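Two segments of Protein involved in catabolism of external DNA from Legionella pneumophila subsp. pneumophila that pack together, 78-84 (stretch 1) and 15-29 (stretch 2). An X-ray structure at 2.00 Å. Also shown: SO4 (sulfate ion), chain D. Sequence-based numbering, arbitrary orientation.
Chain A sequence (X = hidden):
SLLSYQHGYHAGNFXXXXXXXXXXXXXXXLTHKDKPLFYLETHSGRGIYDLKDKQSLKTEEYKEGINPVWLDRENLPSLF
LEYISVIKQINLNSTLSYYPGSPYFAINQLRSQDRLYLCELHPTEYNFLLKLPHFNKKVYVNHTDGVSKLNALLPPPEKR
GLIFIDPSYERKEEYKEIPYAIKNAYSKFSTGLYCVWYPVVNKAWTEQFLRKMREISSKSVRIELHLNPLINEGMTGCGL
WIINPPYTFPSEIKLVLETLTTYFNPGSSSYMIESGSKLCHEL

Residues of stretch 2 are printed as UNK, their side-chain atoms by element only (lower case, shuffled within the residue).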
# COMPACT_ATOMS: atom_id res chain seq x y z
N SER A 78 6.25 -18.30 -2.78
CA SER A 78 7.41 -17.54 -2.31
C SER A 78 7.28 -16.03 -2.47
O SER A 78 8.00 -15.31 -1.79
CB SER A 78 8.69 -18.02 -3.03
OG SER A 78 8.64 -17.63 -4.40
N LEU A 79 6.42 -15.55 -3.36
CA LEU A 79 6.13 -14.09 -3.47
C LEU A 79 5.62 -13.44 -2.16
O LEU A 79 5.68 -12.21 -2.01
CB LEU A 79 5.13 -13.79 -4.61
CG LEU A 79 5.71 -13.96 -6.03
CD1 LEU A 79 4.63 -13.70 -7.08
CD2 LEU A 79 6.85 -13.00 -6.24
N PHE A 80 5.13 -14.28 -1.25
CA PHE A 80 4.62 -13.87 0.06
C PHE A 80 5.67 -13.80 1.16
O PHE A 80 5.38 -13.33 2.28
CB PHE A 80 3.51 -14.82 0.51
CG PHE A 80 2.18 -14.62 -0.23
CD1 PHE A 80 1.09 -13.99 0.41
CD2 PHE A 80 2.00 -15.09 -1.55
CE1 PHE A 80 -0.15 -13.85 -0.25
CE2 PHE A 80 0.77 -14.93 -2.24
CZ PHE A 80 -0.31 -14.31 -1.60
N LEU A 81 6.89 -14.25 0.86
CA LEU A 81 7.92 -14.36 1.89
C LEU A 81 8.19 -13.08 2.65
O LEU A 81 8.25 -13.12 3.86
CB LEU A 81 9.25 -14.91 1.32
CG LEU A 81 9.21 -16.39 0.92
CD1 LEU A 81 10.50 -16.72 0.11
CD2 LEU A 81 9.10 -17.24 2.16
N GLU A 82 8.39 -11.98 1.95
CA GLU A 82 8.82 -10.73 2.64
C GLU A 82 7.69 -10.25 3.54
O GLU A 82 7.90 -9.85 4.69
CB GLU A 82 9.20 -9.65 1.64
CG GLU A 82 10.53 -9.92 0.87
CD GLU A 82 10.35 -10.74 -0.45
OE1 GLU A 82 9.34 -11.47 -0.64
OE2 GLU A 82 11.24 -10.63 -1.31
N TYR A 83 6.47 -10.34 3.02
CA TYR A 83 5.28 -9.95 3.77
C TYR A 83 5.14 -10.75 5.06
O TYR A 83 5.00 -10.19 6.14
CB TYR A 83 4.03 -10.15 2.89
CG TYR A 83 2.69 -9.80 3.53
CD1 TYR A 83 2.39 -8.47 3.91
CD2 TYR A 83 1.72 -10.77 3.72
CE1 TYR A 83 1.16 -8.14 4.48
CE2 TYR A 83 0.48 -10.45 4.30
CZ TYR A 83 0.20 -9.13 4.65
OH TYR A 83 -1.03 -8.81 5.22
N ILE A 84 5.12 -12.07 4.93
CA ILE A 84 5.05 -12.95 6.07
C ILE A 84 6.17 -12.74 7.08
O ILE A 84 5.94 -12.80 8.28
CB ILE A 84 4.96 -14.46 5.61
CG1 ILE A 84 3.63 -14.72 4.84
CG2 ILE A 84 5.03 -15.44 6.81
CD1 ILE A 84 2.33 -14.48 5.67
N UNK A 15 -8.06 -5.61 2.41
CA UNK A 15 -7.45 -4.49 1.69
C UNK A 15 -6.04 -4.24 2.16
O UNK A 15 -5.15 -3.97 1.34
c UNK A 15 -8.28 -3.24 1.88
N UNK A 16 -5.83 -4.29 3.48
CA UNK A 16 -4.46 -4.25 4.02
C UNK A 16 -3.59 -5.35 3.43
O UNK A 16 -2.45 -5.13 3.10
c UNK A 16 -4.56 -3.02 6.26
o UNK A 16 -4.56 -3.02 7.52
c UNK A 16 -4.47 -4.39 5.55
o UNK A 16 -4.61 -1.97 5.56
N UNK A 17 -4.14 -6.55 3.32
CA UNK A 17 -3.33 -7.66 2.83
C UNK A 17 -2.82 -7.38 1.42
O UNK A 17 -1.59 -7.43 1.16
c UNK A 17 -3.27 -10.12 2.18
c UNK A 17 -4.39 -9.39 4.32
c UNK A 17 -4.11 -9.01 2.88
N UNK A 18 -3.74 -7.05 0.50
CA UNK A 18 -3.28 -6.81 -0.87
C UNK A 18 -2.40 -5.55 -0.98
O UNK A 18 -1.38 -5.53 -1.70
c UNK A 18 -5.46 -5.77 -1.65
c UNK A 18 -4.40 -6.82 -1.93
c UNK A 18 -2.73 -7.61 -3.83
c UNK A 18 -3.81 -6.56 -3.34
N UNK A 19 -2.75 -4.50 -0.26
CA UNK A 19 -1.94 -3.28 -0.28
C UNK A 19 -0.51 -3.52 0.25
O UNK A 19 0.49 -3.04 -0.33
n UNK A 19 -4.98 0.20 3.31
c UNK A 19 -1.94 -1.30 1.38
c UNK A 19 -2.82 -0.28 2.16
c UNK A 19 -2.71 -2.16 0.45
c UNK A 19 -4.24 -0.77 2.44
N UNK A 20 -0.40 -4.26 1.34
CA UNK A 20 0.91 -4.46 1.96
C UNK A 20 1.79 -5.46 1.21
O UNK A 20 2.99 -5.27 1.13
n UNK A 20 -0.23 -1.76 5.23
c UNK A 20 0.77 -4.82 3.43
c UNK A 20 0.27 -3.68 4.28
n UNK A 20 -0.47 -3.88 5.43
c UNK A 20 0.42 -2.34 4.16
c UNK A 20 -0.75 -2.71 5.98
N UNK A 21 1.20 -6.50 0.62
CA UNK A 21 1.99 -7.40 -0.20
C UNK A 21 2.50 -6.63 -1.40
O UNK A 21 3.68 -6.78 -1.78
c UNK A 21 2.01 -9.49 -1.66
c UNK A 21 1.17 -8.63 -0.68
c UNK A 21 0.72 -9.43 0.55
c UNK A 21 -0.30 -10.56 0.23
N UNK A 22 1.61 -5.82 -2.01
CA UNK A 22 1.99 -4.92 -3.12
C UNK A 22 3.18 -4.05 -2.73
O UNK A 22 4.18 -4.00 -3.44
c UNK A 22 0.82 -4.06 -3.59
c UNK A 22 1.25 -3.11 -4.70
o UNK A 22 -0.20 -4.94 -4.11
N UNK A 23 3.08 -3.37 -1.60
CA UNK A 23 4.21 -2.59 -1.07
C UNK A 23 5.49 -3.44 -0.97
O UNK A 23 6.54 -3.02 -1.43
c UNK A 23 3.83 -2.01 0.31
c UNK A 23 5.50 -0.05 0.24
c UNK A 23 4.93 -1.24 1.06
c UNK A 23 4.38 -0.73 2.43
N UNK A 24 5.41 -4.64 -0.38
CA UNK A 24 6.61 -5.46 -0.22
C UNK A 24 7.28 -5.80 -1.56
O UNK A 24 8.51 -5.84 -1.63
o UNK A 24 5.65 -7.73 -0.08
c UNK A 24 6.41 -6.74 0.64
c UNK A 24 5.74 -6.43 2.01
N UNK A 25 6.47 -6.00 -2.61
CA UNK A 25 7.01 -6.39 -3.92
C UNK A 25 7.68 -5.17 -4.54
O UNK A 25 8.76 -5.27 -5.15
c UNK A 25 5.84 -9.52 -4.65
c UNK A 25 8.19 -10.05 -4.05
c UNK A 25 5.90 -6.94 -4.84
n UNK A 25 9.46 -10.03 -4.39
n UNK A 25 7.28 -9.54 -4.89
n UNK A 25 7.87 -10.55 -2.88
c UNK A 25 5.20 -8.18 -4.25
N UNK A 26 7.08 -3.99 -4.32
CA UNK A 26 7.66 -2.74 -4.85
C UNK A 26 9.00 -2.45 -4.17
O UNK A 26 9.96 -2.10 -4.85
c UNK A 26 5.39 -1.70 -5.52
c UNK A 26 5.72 -1.71 -7.06
c UNK A 26 4.47 -0.56 -5.17
c UNK A 26 6.69 -1.56 -4.68
N UNK A 27 9.05 -2.64 -2.86
CA UNK A 27 10.28 -2.42 -2.07
C UNK A 27 11.39 -3.40 -2.45
O UNK A 27 12.53 -2.99 -2.65
c UNK A 27 9.84 -0.02 -0.00
c UNK A 27 9.13 -1.34 -0.01
c UNK A 27 9.99 -2.51 -0.57
c UNK A 27 8.71 -1.72 1.39
N UNK A 28 11.01 -4.67 -2.60
CA UNK A 28 11.92 -5.72 -3.05
C UNK A 28 12.53 -5.40 -4.40
O UNK A 28 13.72 -5.68 -4.62
c UNK A 28 11.22 -7.08 -3.10
N UNK A 29 11.75 -4.79 -5.31
CA UNK A 29 12.30 -4.47 -6.64
C UNK A 29 13.25 -3.30 -6.58
O UNK A 29 14.37 -3.36 -7.13
o UNK A 29 13.20 -2.67 -12.81
c UNK A 29 12.15 -4.68 -9.90
c UNK A 29 12.72 -2.99 -11.54
c UNK A 29 11.88 -2.34 -9.37
c UNK A 29 12.64 -4.34 -11.17
c UNK A 29 11.76 -3.69 -8.98
c UNK A 29 12.36 -1.98 -10.64
c UNK A 29 11.21 -4.08 -7.62
S SO4 D . 6.76 -21.19 -5.23
O1 SO4 D . 6.58 -22.64 -5.18
O2 SO4 D . 6.71 -20.70 -3.86
O3 SO4 D . 8.07 -20.88 -5.82
O4 SO4 D . 5.72 -20.56 -6.04
O HOH W 1 5.89 -10.44 0.16

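Position 15 carries one carbon and lies out of reach of stretch 1. It is Ala-15. Position 16 has two carbons, the second bearing two oxygens, and its end leads away from stretch 1. It is Asp-16. Position 17 has one carbon carrying two more. Its CA lies 3.5 Å from OH of Tyr-83. This is Val-17.

Position 18 has four carbons, forked at the first, with one arm two carbons long. It points away. It is Ile-18. Position 19 has four carbons in a row ending in nitrogen, and also points away. It is Lys-19. Position 20 has one carbon, then a five-membered ring of three carbons and two nitrogens. Its CB is 3.5 Å from CE1 of Tyr-83. It is His-20.

Position 21 again has four carbons forked at the first, one arm two carbons long. It touches the rings of Phe-80 and Tyr-83. It is Ile-21. Its CD1 lies 3.3 Å from CE1 of Phe-80. Its CG1 sits over one face of the Tyr-83 ring, a CH-pi contact.

Position 22 has one carbon carrying an oxygen and a carbon, and does not touch stretch 1. It is Thr-22. Position 23 has four carbons, forked at the second, out of reach. It is Leu-23. Position 24 has one carbon bearing an oxygen and a carbon, and points toward stretch 1. It is Thr-24. Its CG2 lies at the edge of the Tyr-83 ring.

Position 25 has three carbons, a nitrogen, then a carbon with two more nitrogens. Its end reaches Leu-79 and Glu-82. It is Arg-25. Positions 26 and 27 each have four carbons forked at the second, and neither reaches stretch 1. They are Leu-26 and Leu-27. Position 28 has one carbon, 4.0 Å from OE2 of Glu-82 at its CB. It is Ala-28. Position 29 has one carbon, then a six-carbon ring bearing an oxygen, out of reach. It is Tyr-29.

The contact combines a ring in a pocket with a charged pair. Tyr-83 fits as a knob among Val-17, His-20, Ile-21 and Thr-24. NH1 of Arg-25 forms a salt bridge with OE1 of Glu-82 at 2.8 Å and a weak hydrogen bond to O of Leu-79 at 2.9 Å. CD2 of Leu-79 covers one face of the guanidinium. A water links the stretches by donating to OG1 of Thr-24 and O of Leu-79 while accepting from N of Tyr-83.

Stretch 2 (15-29) ADVIKHITLTRLLAY
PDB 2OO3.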